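Local coordinates for TetR family transcriptional regulator (Clostridium perfringens, PDB 6AZH), which probably represses transcription by binding operator DNA as a TetR-family dimer, and is a putative regulator of fatty acid metabolism, at residues A[13-18]-A[30-35]; A[55-60]-A[98-103]; A[77-82]-A[137-142]; A[86-91]-A[176-181]; A[128-133]-A[145-150]. All coordinates share one frame; numbering follows the deposited sequence.

Interaction 1: residues A[13-18]-A[30-35]; sequences EAAINV and DEIASK
Glu31, on helix 29-36, meets helix 6-26 with the aliphatic part of its side chain. Its CG stands anti to the backbone N (chi1 176°) and rests on Val18, 3.9 Å from Val18 CG2, while the chain turns at chi2 and carries the carboxylate on toward Lys35. The next residue, Ile32, packs against Val18 and Ala15: its CG1 lies 4.0 Å from Val18 CB, and its CG2 and CD1 both reach the methyl of Ala15. Ile11 and Phe19 of helix 6-26 also touch Ile32. Lys35 closes the row. Its CB is 3.9 Å from Ala14 CB, its CG approaches Val18 CG2, and the folded chain then leads away, so that Lys35 NZ forms a salt bridge of 2.9 Å with Glu31 OE2, approached from above the carboxylate plane. The segments cross at 129° with axes 8.6 Å apart, a close spacing that the small Ala14 and Ala15 permit. This is the packing of the first helix of the TetR-type DNA-binding domain on the first helix of its helix-turn-helix. The contact between the helices is thus apolar, with the charges of Glu31 and Lys35 paired with each other at its outer edge.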
# COMPACT_ATOMS: atom_id res chain seq x y z
N GLU A 13 21.79 7.15 0.25
CA GLU A 13 20.86 8.25 0.05
C GLU A 13 20.49 8.42 -1.42
O GLU A 13 19.32 8.67 -1.74
CB GLU A 13 21.44 9.54 0.62
CG GLU A 13 21.22 9.64 2.13
CD GLU A 13 21.87 10.86 2.76
OE1 GLU A 13 22.25 11.80 2.02
OE2 GLU A 13 22.00 10.87 4.00
N ALA A 14 21.46 8.30 -2.33
CA ALA A 14 21.12 8.42 -3.74
C ALA A 14 20.25 7.26 -4.21
O ALA A 14 19.33 7.46 -5.01
CB ALA A 14 22.39 8.51 -4.60
N ALA A 15 20.55 6.05 -3.75
CA ALA A 15 19.79 4.89 -4.22
C ALA A 15 18.33 5.01 -3.81
O ALA A 15 17.43 4.65 -4.58
CB ALA A 15 20.39 3.60 -3.66
N ILE A 16 18.07 5.50 -2.60
CA ILE A 16 16.68 5.69 -2.18
C ILE A 16 15.94 6.54 -3.20
O ILE A 16 14.83 6.19 -3.64
CB ILE A 16 16.61 6.32 -0.78
CG1 ILE A 16 16.90 5.27 0.28
CG2 ILE A 16 15.23 6.90 -0.56
CD1 ILE A 16 17.29 5.86 1.62
N ASN A 17 16.53 7.67 -3.60
CA ASN A 17 15.84 8.58 -4.51
C ASN A 17 15.69 7.98 -5.91
O ASN A 17 14.64 8.11 -6.54
CB ASN A 17 16.55 9.92 -4.57
CG ASN A 17 16.33 10.73 -3.33
OD1 ASN A 17 15.26 10.66 -2.71
ND2 ASN A 17 17.33 11.51 -2.94
N VAL A 18 16.73 7.30 -6.40
CA VAL A 18 16.63 6.67 -7.72
C VAL A 18 15.54 5.59 -7.71
O VAL A 18 14.64 5.59 -8.56
CB VAL A 18 17.99 6.08 -8.15
CG1 VAL A 18 17.83 5.32 -9.44
CG2 VAL A 18 19.02 7.21 -8.32
N ASP A 30 24.53 2.68 -12.89
CA ASP A 30 25.07 3.87 -13.55
C ASP A 30 24.47 5.14 -12.96
O ASP A 30 25.18 6.11 -12.66
CB ASP A 30 24.78 3.83 -15.06
CG ASP A 30 25.46 2.69 -15.77
OD1 ASP A 30 26.56 2.26 -15.34
OD2 ASP A 30 24.90 2.24 -16.78
N GLU A 31 23.14 5.17 -12.81
CA GLU A 31 22.48 6.36 -12.30
C GLU A 31 22.76 6.56 -10.82
O GLU A 31 22.97 7.70 -10.37
CB GLU A 31 20.97 6.26 -12.57
CG GLU A 31 20.13 7.41 -12.01
CD GLU A 31 20.32 8.74 -12.74
OE1 GLU A 31 21.13 8.81 -13.69
OE2 GLU A 31 19.64 9.72 -12.36
N ILE A 32 22.81 5.47 -10.04
CA ILE A 32 23.07 5.60 -8.61
C ILE A 32 24.48 6.14 -8.36
O ILE A 32 24.68 7.00 -7.49
CB ILE A 32 22.85 4.25 -7.90
CG1 ILE A 32 21.36 3.88 -7.93
CG2 ILE A 32 23.36 4.31 -6.45
CD1 ILE A 32 21.04 2.44 -7.57
N ALA A 33 25.46 5.67 -9.13
CA ALA A 33 26.83 6.19 -8.97
C ALA A 33 26.87 7.67 -9.28
O ALA A 33 27.48 8.46 -8.54
CB ALA A 33 27.80 5.43 -9.89
N SER A 34 26.23 8.07 -10.38
CA SER A 34 26.21 9.47 -10.78
C SER A 34 25.55 10.33 -9.71
O SER A 34 26.11 11.34 -9.28
CB SER A 34 25.48 9.61 -12.12
OG SER A 34 25.28 10.96 -12.45
N LYS A 35 24.37 9.90 -9.25
CA LYS A 35 23.64 10.69 -8.27
C LYS A 35 24.37 10.72 -6.93
O LYS A 35 24.29 11.73 -6.21
CB LYS A 35 22.22 10.15 -8.10
CG LYS A 35 21.27 10.49 -9.25
CD LYS A 35 20.84 11.95 -9.21
CE LYS A 35 19.76 12.25 -10.25
NZ LYS A 35 20.32 12.39 -11.62

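Interaction 2: residues A[55-60]-A[98-103]; sequences NFVISK and RAFFKM
This is a buried apolar contact at the junction between the two parts of a TetR-type regulator, joining helix 50-74, which runs out of the helix-turn-helix DNA-binding domain, to the short helix 98-106 of the C-terminal, typically ligand-binding, domain. The segments cross at -121° and their axes stay 11.2 Å apart, so the backbones do not meet closely and long side chains bridge the gap. Phe100 and the selenomethionine Met103, one turn apart, reach from helix 98-106 toward Val57 and Ile58. The Phe100 side chain leaves with CG anti to the backbone N (chi1 174°), which carries the far end of the ring up to the other helix. There the ring presents its edge to main-chain carbonyls: Val57 O lies 3.6 Å from Phe100 CE1, near the ring plane, and Ile58 O is close to the same plane beside CZ. Met103 is extended as far as SE, and its end packs against Val57, with Ile58 CD1 on a further side. Ile16 of helix 6-26 touches Val57, Ala99 and Met103, so the first helix also takes part in the junction. Val57 CG1, anti to its own backbone N, crosses the end of Met103 obliquely and lies 3.7 Å from Met103 SE.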
# COMPACT_ATOMS: atom_id res chain seq x y z
N ASN A 55 19.18 -4.34 -1.52
CA ASN A 55 19.02 -5.09 -0.28
C ASN A 55 19.71 -4.39 0.88
O ASN A 55 19.19 -4.36 2.00
CB ASN A 55 19.55 -6.51 -0.46
CG ASN A 55 18.65 -7.36 -1.33
OD1 ASN A 55 17.47 -7.05 -1.51
ND2 ASN A 55 19.20 -8.43 -1.88
N PHE A 56 20.90 -3.84 0.62
CA PHE A 56 21.61 -3.05 1.62
C PHE A 56 20.77 -1.86 2.08
O PHE A 56 20.63 -1.61 3.29
CB PHE A 56 22.95 -2.60 1.02
CG PHE A 56 23.56 -1.42 1.70
CD1 PHE A 56 24.33 -1.58 2.84
CD2 PHE A 56 23.38 -0.15 1.18
CE1 PHE A 56 24.89 -0.49 3.47
CE2 PHE A 56 23.94 0.94 1.81
CZ PHE A 56 24.69 0.77 2.95
N VAL A 57 20.16 -1.14 1.13
CA VAL A 57 19.32 0.01 1.47
C VAL A 57 18.13 -0.43 2.33
O VAL A 57 17.81 0.19 3.35
CB VAL A 57 18.86 0.75 0.20
CG1 VAL A 57 17.86 1.85 0.56
CG2 VAL A 57 20.06 1.35 -0.58
N ILE A 58 17.45 -1.51 1.92
CA ILE A 58 16.31 -2.01 2.71
C ILE A 58 16.76 -2.34 4.12
O ILE A 58 16.12 -1.96 5.11
CB ILE A 58 15.67 -3.24 2.04
CG1 ILE A 58 15.00 -2.89 0.71
CG2 ILE A 58 14.71 -3.95 3.04
CD1 ILE A 58 13.87 -1.88 0.81
N SER A 59 17.87 -3.08 4.24
CA SER A 59 18.30 -3.53 5.56
C SER A 59 18.70 -2.35 6.44
O SER A 59 18.23 -2.23 7.58
CB SER A 59 19.46 -4.52 5.42
OG SER A 59 19.82 -5.04 6.68
N LYS A 60 19.53 -1.45 5.92
CA LYS A 60 19.91 -0.27 6.70
C LYS A 60 18.70 0.60 7.03
O LYS A 60 18.56 1.05 8.17
CB LYS A 60 20.96 0.54 5.94
CG LYS A 60 21.20 1.92 6.53
CD LYS A 60 21.87 1.83 7.91
CE LYS A 60 23.14 0.96 7.85
NZ LYS A 60 23.72 0.68 9.21
N ARG A 98 9.90 9.65 3.28
CA ARG A 98 8.85 9.32 2.32
C ARG A 98 9.42 8.60 1.11
O ARG A 98 8.80 7.64 0.61
CB ARG A 98 8.11 10.58 1.90
CG ARG A 98 6.96 10.92 2.85
CD ARG A 98 6.45 12.33 2.58
NE ARG A 98 7.35 13.32 3.17
CZ ARG A 98 7.40 14.60 2.79
NH1 ARG A 98 6.61 15.05 1.82
NH2 ARG A 98 8.25 15.43 3.40
N ALA A 99 10.58 9.04 0.61
CA ALA A 99 11.18 8.37 -0.54
C ALA A 99 11.47 6.90 -0.23
O ALA A 99 11.13 6.01 -1.03
CB ALA A 99 12.45 9.10 -0.97
N PHE A 100 12.08 6.64 0.93
CA PHE A 100 12.38 5.27 1.33
C PHE A 100 11.12 4.42 1.36
O PHE A 100 11.11 3.28 0.88
CB PHE A 100 13.08 5.26 2.70
CG PHE A 100 13.29 3.88 3.26
CD1 PHE A 100 14.36 3.12 2.87
CD2 PHE A 100 12.42 3.36 4.20
CE1 PHE A 100 14.55 1.81 3.38
CE2 PHE A 100 12.61 2.09 4.71
CZ PHE A 100 13.67 1.31 4.31
N PHE A 101 10.04 4.94 1.94
CA PHE A 101 8.83 4.14 2.08
C PHE A 101 8.19 3.84 0.72
O PHE A 101 7.68 2.74 0.52
CB PHE A 101 7.83 4.84 3.00
CG PHE A 101 6.87 3.90 3.64
CD1 PHE A 101 7.25 3.17 4.75
CD2 PHE A 101 5.61 3.71 3.11
CE1 PHE A 101 6.37 2.29 5.35
CE2 PHE A 101 4.72 2.83 3.70
CZ PHE A 101 5.11 2.12 4.81
N LYS A 102 8.24 4.80 -0.21
CA LYS A 102 7.76 4.54 -1.58
C LYS A 102 8.58 3.46 -2.26
O LYS A 102 8.03 2.61 -2.98
CB LYS A 102 7.84 5.83 -2.40
CG LYS A 102 6.82 6.88 -2.01
CD LYS A 102 7.10 8.16 -2.78
CE LYS A 102 6.31 9.30 -2.22
NZ LYS A 102 6.91 10.58 -2.68
N MSE A 103 9.90 3.51 -2.10
CA MSE A 103 10.78 2.48 -2.61
C MSE A 103 10.34 1.11 -2.11
O MSE A 103 10.23 0.16 -2.90
CB MSE A 103 12.21 2.77 -2.18
CG MSE A 103 13.06 1.53 -2.03
SE MSE A 103 14.84 1.97 -1.60
CE MSE A 103 14.50 2.25 0.13

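Interaction 3: residues A[77-82]-A[137-142]; sequences DEPIEK and ISKKQI
Two hydrogen bonds carry the polar part of this contact, and both use the side-chain amide of Gln141. Its extended chain reaches the start of helix 79-96, where Gln141 OE1 accepts from Ile80 N at 3.0 Å (153°), the donor standing above the carbonyl plane. On the other side of the amide, Glu78 OE1 accepts from Gln141 NE2 at 2.9 Å through its anti lone pair, and the carboxylate plane is turned 73° from that of the amide. The amide is therefore gripped at both ends, which fixes its rotation, and it engages the N-cap residue together with a backbone N-H of the first turn. Gln141 is set in place by a Schellman motif that ends helix 113-138, with Lys140 at positive phi as its C-prime residue; one helix end is thereby tied to the beginning of another. The remaining contacts are van der Waals. Lys139 CD lies 3.6 Å from Pro79 CD, crossing the ring at about a right angle, while its ammonium group pairs with Glu135. Ile80 CG2 packs on the Gln141 amide, 3.7 Å from Gln141 CD, and Ile80 CD1 makes an apolar contact with Ile142 CD1 at 4.0 Å, beside Val190 and Ile189 of the second subunit.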
# COMPACT_ATOMS: atom_id res chain seq x y z
N ASP A 77 4.65 1.44 29.86
CA ASP A 77 3.30 1.92 29.57
C ASP A 77 2.33 0.77 29.35
O ASP A 77 2.71 -0.32 28.92
CB ASP A 77 3.31 2.80 28.31
CG ASP A 77 4.20 4.02 28.46
OD1 ASP A 77 5.30 3.90 29.06
OD2 ASP A 77 3.80 5.10 27.98
N GLU A 78 1.06 1.02 29.68
CA GLU A 78 0.01 0.09 29.32
C GLU A 78 0.01 -0.12 27.81
O GLU A 78 0.33 0.81 27.05
CB GLU A 78 -1.36 0.61 29.74
CG GLU A 78 -1.49 0.71 31.23
CD GLU A 78 -1.36 -0.62 31.91
OE1 GLU A 78 -2.05 -1.57 31.50
OE2 GLU A 78 -0.56 -0.73 32.88
N PRO A 79 -0.36 -1.31 27.35
CA PRO A 79 -0.34 -1.57 25.90
C PRO A 79 -1.16 -0.59 25.09
O PRO A 79 -0.77 -0.23 23.97
CB PRO A 79 -0.90 -2.99 25.80
CG PRO A 79 -0.64 -3.61 27.12
CD PRO A 79 -0.65 -2.51 28.14
N ILE A 80 -2.32 -0.16 25.60
CA ILE A 80 -3.14 0.79 24.85
C ILE A 80 -2.39 2.10 24.66
O ILE A 80 -2.55 2.78 23.63
CB ILE A 80 -4.51 1.00 25.55
CG1 ILE A 80 -5.39 1.93 24.73
CG2 ILE A 80 -4.32 1.58 26.95
CD1 ILE A 80 -5.68 1.43 23.32
N GLU A 81 -1.56 2.48 25.64
CA GLU A 81 -0.75 3.68 25.48
C GLU A 81 0.42 3.42 24.53
O GLU A 81 0.83 4.33 23.80
CB GLU A 81 -0.26 4.16 26.84
CG GLU A 81 -1.40 4.62 27.76
CD GLU A 81 -2.22 5.71 27.11
OE1 GLU A 81 -1.61 6.70 26.64
OE2 GLU A 81 -3.47 5.58 27.04
N LYS A 82 0.94 2.19 24.51
CA LYS A 82 1.96 1.85 23.52
C LYS A 82 1.41 1.95 22.10
O LYS A 82 2.12 2.38 21.19
CB LYS A 82 2.51 0.44 23.77
CG LYS A 82 3.43 0.31 24.99
CD LYS A 82 3.67 -1.15 25.33
CE LYS A 82 4.86 -1.32 26.26
NZ LYS A 82 5.08 -2.76 26.59
N ILE A 137 -4.68 -7.29 24.30
CA ILE A 137 -5.84 -8.16 24.41
C ILE A 137 -5.86 -8.85 25.77
O ILE A 137 -6.91 -8.92 26.43
CB ILE A 137 -5.86 -9.16 23.24
CG1 ILE A 137 -6.14 -8.41 21.94
CG2 ILE A 137 -6.91 -10.22 23.46
CD1 ILE A 137 -6.06 -9.26 20.69
N SER A 138 -4.71 -9.35 26.23
CA SER A 138 -4.69 -10.01 27.53
C SER A 138 -5.08 -9.05 28.65
O SER A 138 -5.69 -9.46 29.64
CB SER A 138 -3.32 -10.63 27.78
OG SER A 138 -2.40 -9.66 28.26
N LYS A 139 -4.76 -7.76 28.50
CA LYS A 139 -5.12 -6.78 29.52
C LYS A 139 -6.50 -6.18 29.29
O LYS A 139 -6.87 -5.24 30.00
CB LYS A 139 -4.04 -5.70 29.58
CG LYS A 139 -2.80 -6.16 30.34
CD LYS A 139 -1.73 -5.11 30.41
CE LYS A 139 -0.73 -5.43 31.50
NZ LYS A 139 0.67 -5.48 30.99
N LYS A 140 -7.26 -6.73 28.34
CA LYS A 140 -8.62 -6.30 28.02
C LYS A 140 -8.69 -4.82 27.66
O LYS A 140 -9.67 -4.13 27.97
CB LYS A 140 -9.60 -6.65 29.15
CG LYS A 140 -9.64 -8.13 29.44
CD LYS A 140 -10.75 -8.50 30.40
CE LYS A 140 -10.72 -9.99 30.68
NZ LYS A 140 -10.40 -10.75 29.43
N GLN A 141 -7.66 -4.33 26.97
CA GLN A 141 -7.67 -2.96 26.46
C GLN A 141 -7.99 -2.91 24.98
O GLN A 141 -8.28 -1.83 24.47
CB GLN A 141 -6.32 -2.28 26.73
CG GLN A 141 -6.08 -2.09 28.23
CD GLN A 141 -4.65 -1.73 28.59
OE1 GLN A 141 -3.77 -1.68 27.72
NE2 GLN A 141 -4.42 -1.48 29.87
N ILE A 142 -7.92 -4.05 24.30
CA ILE A 142 -8.27 -4.18 22.89
C ILE A 142 -9.17 -5.40 22.75
O ILE A 142 -8.99 -6.39 23.46
CB ILE A 142 -6.99 -4.33 22.03
CG1 ILE A 142 -6.16 -3.04 22.07
CG2 ILE A 142 -7.29 -4.81 20.59
CD1 ILE A 142 -6.70 -1.91 21.27

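Interaction 4: residues A[86-91]-A[176-181]; sequences LFKMQF and KVIDEI
Phe91 and Ile178 form the tight centre of the contact between helix 79-96 and helix 174-187. Their side chains slide past each other in opposite directions, bringing Phe91 CB to 3.5 Å from Ile178 CG1. Phe91 holds CG anti to its carbonyl carbon (chi1 -76°), and its ring lies among three residues of the other helix. Val177 CG1 sits over one face, a looser approach of 4.4 Å to Phe91 CE1, whereas Ile181 comes up at the ring edge, its CG2 3.8 Å from Phe91 CE2. Ser157, Leu158 and Thr161 of helix 147-165 also touch Phe91, enclosing the residue in the interior of the subunit. The segments run in roughly opposite directions, at 145° with axes 9.5 Å apart, as neighbouring helices in the all-helical C-terminal domain of a TetR-type regulator. Helix 174-187 also faces the dimer partner: Val177 packs on Leu149, and Ile181 on Ser153, of the second subunit. Away from this buried side the contact opens toward solvent at Lys88. Here Ile178 CD1 lies 3.8 Å from Lys88 O, and the other branch, Ile178 CG2, is 4.1 Å from Lys88 CB. Beyond these atoms the lysine, with CG anti to its backbone N, extends away from helix 174-187 to form a salt bridge between Lys88 NZ and Glu92 OE2.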
# COMPACT_ATOMS: atom_id res chain seq x y z
N LEU A 86 2.74 4.10 19.10
CA LEU A 86 3.09 3.45 17.84
C LEU A 86 2.60 4.26 16.64
O LEU A 86 3.35 4.50 15.69
CB LEU A 86 2.51 2.03 17.82
CG LEU A 86 2.52 1.35 16.44
CD1 LEU A 86 3.93 0.98 16.09
CD2 LEU A 86 1.63 0.10 16.45
N PHE A 87 1.34 4.72 16.69
CA PHE A 87 0.79 5.46 15.56
C PHE A 87 1.56 6.75 15.35
O PHE A 87 1.90 7.10 14.21
CB PHE A 87 -0.69 5.77 15.79
CG PHE A 87 -1.53 4.56 16.04
CD1 PHE A 87 -1.21 3.34 15.46
CD2 PHE A 87 -2.64 4.64 16.87
CE1 PHE A 87 -1.98 2.22 15.71
CE2 PHE A 87 -3.42 3.52 17.11
CZ PHE A 87 -3.09 2.31 16.53
N LYS A 88 1.90 7.44 16.44
CA LYS A 88 2.64 8.69 16.33
C LYS A 88 4.03 8.44 15.76
O LYS A 88 4.46 9.12 14.82
CB LYS A 88 2.74 9.35 17.71
CG LYS A 88 3.65 10.55 17.75
CD LYS A 88 3.76 11.06 19.18
CE LYS A 88 4.11 12.53 19.22
NZ LYS A 88 5.39 12.82 18.52
N MSE A 89 4.74 7.45 16.30
CA MSE A 89 6.09 7.10 15.83
C MSE A 89 6.09 6.75 14.33
O MSE A 89 6.95 7.23 13.58
CB MSE A 89 6.65 5.94 16.66
CG MSE A 89 8.06 5.45 16.26
SE MSE A 89 8.04 4.20 14.72
CE MSE A 89 7.57 2.55 15.65
N GLN A 90 5.12 5.93 13.89
CA GLN A 90 5.14 5.43 12.51
C GLN A 90 4.88 6.54 11.51
O GLN A 90 5.53 6.60 10.46
CB GLN A 90 4.11 4.32 12.31
CG GLN A 90 4.44 3.01 12.98
CD GLN A 90 3.55 1.86 12.51
OE1 GLN A 90 3.99 0.72 12.48
NE2 GLN A 90 2.31 2.17 12.14
N PHE A 91 3.92 7.41 11.81
CA PHE A 91 3.60 8.48 10.86
C PHE A 91 4.70 9.53 10.83
O PHE A 91 5.01 10.06 9.76
CB PHE A 91 2.25 9.11 11.22
CG PHE A 91 1.07 8.25 10.83
CD1 PHE A 91 0.88 7.89 9.51
CD2 PHE A 91 0.16 7.83 11.78
CE1 PHE A 91 -0.20 7.11 9.14
CE2 PHE A 91 -0.93 7.05 11.43
CZ PHE A 91 -1.11 6.69 10.10
N LYS A 176 -2.16 16.31 12.32
CA LYS A 176 -3.60 16.10 12.16
C LYS A 176 -3.89 14.67 11.73
O LYS A 176 -4.89 14.09 12.16
CB LYS A 176 -4.17 17.09 11.14
CG LYS A 176 -4.32 18.50 11.69
CD LYS A 176 -4.91 19.46 10.66
CE LYS A 176 -5.06 20.87 11.23
NZ LYS A 176 -5.12 21.89 10.14
N VAL A 177 -3.03 14.10 10.89
CA VAL A 177 -3.26 12.73 10.43
C VAL A 177 -3.08 11.75 11.58
O VAL A 177 -3.87 10.81 11.73
CB VAL A 177 -2.32 12.39 9.26
CG1 VAL A 177 -2.38 10.92 8.97
CG2 VAL A 177 -2.73 13.19 8.03
N ILE A 178 -2.05 11.94 12.40
CA ILE A 178 -1.87 11.09 13.58
C ILE A 178 -3.12 11.13 14.45
O ILE A 178 -3.64 10.09 14.86
CB ILE A 178 -0.63 11.52 14.38
CG1 ILE A 178 0.64 11.16 13.62
CG2 ILE A 178 -0.58 10.83 15.73
CD1 ILE A 178 1.89 11.86 14.18
N ASP A 179 -3.61 12.34 14.74
CA ASP A 179 -4.76 12.45 15.63
C ASP A 179 -6.00 11.78 15.04
O ASP A 179 -6.73 11.08 15.75
CB ASP A 179 -5.05 13.92 15.95
CG ASP A 179 -4.02 14.52 16.89
OD1 ASP A 179 -3.23 13.76 17.49
OD2 ASP A 179 -4.00 15.76 17.02
N GLU A 180 -6.24 11.98 13.73
CA GLU A 180 -7.44 11.43 13.11
C GLU A 180 -7.36 9.92 13.02
O GLU A 180 -8.34 9.22 13.32
CB GLU A 180 -7.64 12.01 11.70
CG GLU A 180 -8.08 13.47 11.65
CD GLU A 180 -9.50 13.67 11.12
OE1 GLU A 180 -10.21 12.67 10.89
OE2 GLU A 180 -9.90 14.85 10.94
N ILE A 181 -6.21 9.39 12.59
CA ILE A 181 -6.09 7.94 12.41
C ILE A 181 -6.14 7.23 13.74
O ILE A 181 -6.70 6.12 13.85
CB ILE A 181 -4.79 7.61 11.64
CG1 ILE A 181 -4.85 8.18 10.22
CG2 ILE A 181 -4.57 6.10 11.61
CD1 ILE A 181 -5.53 7.31 9.23

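Interaction 5: residues A[128-133]-A[145-150]; sequences GIERIL and CDISLL
In the all-helical C-terminal domain, the first turn of helix 147-165 packs against the preceding helix 113-138. Leu133, Ile147 and Leu150 form the apolar part of the contact. Ile147 CG2, anti to its backbone N, lies over the main chain of the earlier helix, 3.9 Å from Glu130 O, and is also 4.1 Å from Leu133 CB. Deeper in, Leu133 CD1 meets Leu150 CG at 3.8 Å; Leu150 reaches across because its CG is anti to the backbone N (chi1 180°). The first turn of the second helix is closed by an N-cap: Asp146 OD1 accepts from Leu149 N in a nearly straight bond of 3.1 Å (172°), approached from well above the carboxylate plane. The contact borders the dimer interface, which in TetR-type regulators is typically built from the last two helices, and its polar edge involves the second subunit. The extended side chain of Glu130 runs past Ile147 to bring OE2 to Ser148 OG, which donates a weak hydrogen bond of 3.3 Å. The stronger partner of Glu130 OE2 is Arg168 of the second subunit, in a salt bridge, and that subunit's Glu180 OE1 accepts from Asp146 N. Tyr164 of the second subunit packs on Asp146, Ser148 and Leu149.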
# COMPACT_ATOMS: atom_id res chain seq x y z
N GLY A 128 6.36 -7.17 15.75
CA GLY A 128 6.40 -6.32 16.93
C GLY A 128 5.05 -5.71 17.25
O GLY A 128 4.64 -5.65 18.42
N ILE A 129 4.32 -5.26 16.22
CA ILE A 129 2.96 -4.78 16.40
C ILE A 129 2.07 -5.88 16.97
O ILE A 129 1.27 -5.65 17.89
CB ILE A 129 2.38 -4.23 15.08
CG1 ILE A 129 3.20 -3.03 14.57
CG2 ILE A 129 0.88 -3.85 15.25
CD1 ILE A 129 2.86 -2.61 13.12
N GLU A 130 2.20 -7.10 16.44
CA GLU A 130 1.42 -8.22 16.97
C GLU A 130 1.70 -8.42 18.45
O GLU A 130 0.77 -8.70 19.23
CB GLU A 130 1.72 -9.50 16.21
CG GLU A 130 1.31 -9.40 14.75
CD GLU A 130 1.66 -10.62 13.93
OE1 GLU A 130 2.07 -11.64 14.52
OE2 GLU A 130 1.51 -10.56 12.69
N ARG A 131 2.96 -8.28 18.87
CA ARG A 131 3.28 -8.48 20.28
C ARG A 131 2.57 -7.46 21.17
O ARG A 131 2.07 -7.82 22.24
CB ARG A 131 4.79 -8.42 20.49
CG ARG A 131 5.53 -9.61 19.86
CD ARG A 131 6.96 -9.69 20.34
NE ARG A 131 7.79 -8.64 19.77
CZ ARG A 131 8.41 -8.72 18.59
NH1 ARG A 131 8.30 -9.82 17.86
NH2 ARG A 131 9.15 -7.71 18.16
N ILE A 132 2.52 -6.19 20.76
CA ILE A 132 1.81 -5.20 21.56
C ILE A 132 0.33 -5.52 21.61
O ILE A 132 -0.31 -5.42 22.67
CB ILE A 132 2.08 -3.78 21.03
CG1 ILE A 132 3.57 -3.45 21.09
CG2 ILE A 132 1.26 -2.72 21.81
CD1 ILE A 132 3.94 -2.20 20.32
N LEU A 133 -0.25 -5.92 20.46
CA LEU A 133 -1.67 -6.25 20.43
C LEU A 133 -1.99 -7.42 21.35
O LEU A 133 -3.00 -7.41 22.06
CB LEU A 133 -2.13 -6.55 19.00
CG LEU A 133 -2.09 -5.35 18.04
CD1 LEU A 133 -2.33 -5.80 16.59
CD2 LEU A 133 -3.07 -4.26 18.44
N CYS A 145 -9.61 -10.46 18.72
CA CYS A 145 -9.75 -10.42 17.27
C CYS A 145 -8.57 -11.15 16.66
O CYS A 145 -7.65 -11.58 17.37
CB CYS A 145 -9.83 -8.98 16.76
SG CYS A 145 -8.31 -8.07 17.13
N ASP A 146 -8.60 -11.27 15.34
CA ASP A 146 -7.48 -11.81 14.59
C ASP A 146 -6.31 -10.84 14.68
O ASP A 146 -6.32 -9.78 14.04
CB ASP A 146 -7.92 -12.04 13.14
CG ASP A 146 -6.93 -12.86 12.35
OD1 ASP A 146 -5.72 -12.66 12.54
OD2 ASP A 146 -7.37 -13.70 11.53
N ILE A 147 -5.29 -11.21 15.45
CA ILE A 147 -4.19 -10.31 15.77
C ILE A 147 -3.35 -10.01 14.54
O ILE A 147 -2.98 -8.86 14.28
CB ILE A 147 -3.32 -10.91 16.88
CG1 ILE A 147 -4.09 -10.88 18.21
CG2 ILE A 147 -2.03 -10.15 17.00
CD1 ILE A 147 -3.33 -11.55 19.36
N SER A 148 -2.99 -11.05 13.79
CA SER A 148 -2.18 -10.85 12.59
C SER A 148 -2.91 -9.98 11.57
O SER A 148 -2.31 -9.09 10.96
CB SER A 148 -1.80 -12.19 11.98
OG SER A 148 -0.82 -12.84 12.77
N LEU A 149 -4.19 -10.25 11.35
CA LEU A 149 -4.98 -9.41 10.46
C LEU A 149 -4.97 -7.96 10.93
O LEU A 149 -4.75 -7.05 10.13
CB LEU A 149 -6.42 -9.95 10.37
CG LEU A 149 -7.35 -9.24 9.40
CD1 LEU A 149 -6.77 -9.29 7.99
CD2 LEU A 149 -8.75 -9.86 9.40
N LEU A 150 -5.20 -7.74 12.23
CA LEU A 150 -5.19 -6.38 12.75
C LEU A 150 -3.82 -5.73 12.60
O LEU A 150 -3.72 -4.58 12.14
CB LEU A 150 -5.63 -6.38 14.22
CG LEU A 150 -5.66 -5.00 14.88
CD1 LEU A 150 -6.53 -4.03 14.07
CD2 LEU A 150 -6.19 -5.12 16.31

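The five contacts run from the DNA-binding end of the subunit to its dimer-forming part. Interactions 1 and 2, with centres 12 Å apart, touch through Ile16, whose CG1 is 3.6 Å from Val57 CG1, so the helix-turn-helix packing is continuous with the domain junction. Interaction 3 lies on the opposite side of the chain's centre, about 43 Å from interaction 1 between centres. It touches interaction 5 where Ile137 CD1 meets Ile147 CG1 at 3.6 Å, and both use helix 113-138. Interaction 4 shares helix 79-96 with interaction 3 and meets interaction 5 through Leu86 and Gln90 on Ile129. Interactions 3, 4 and 5 all touch the second subunit.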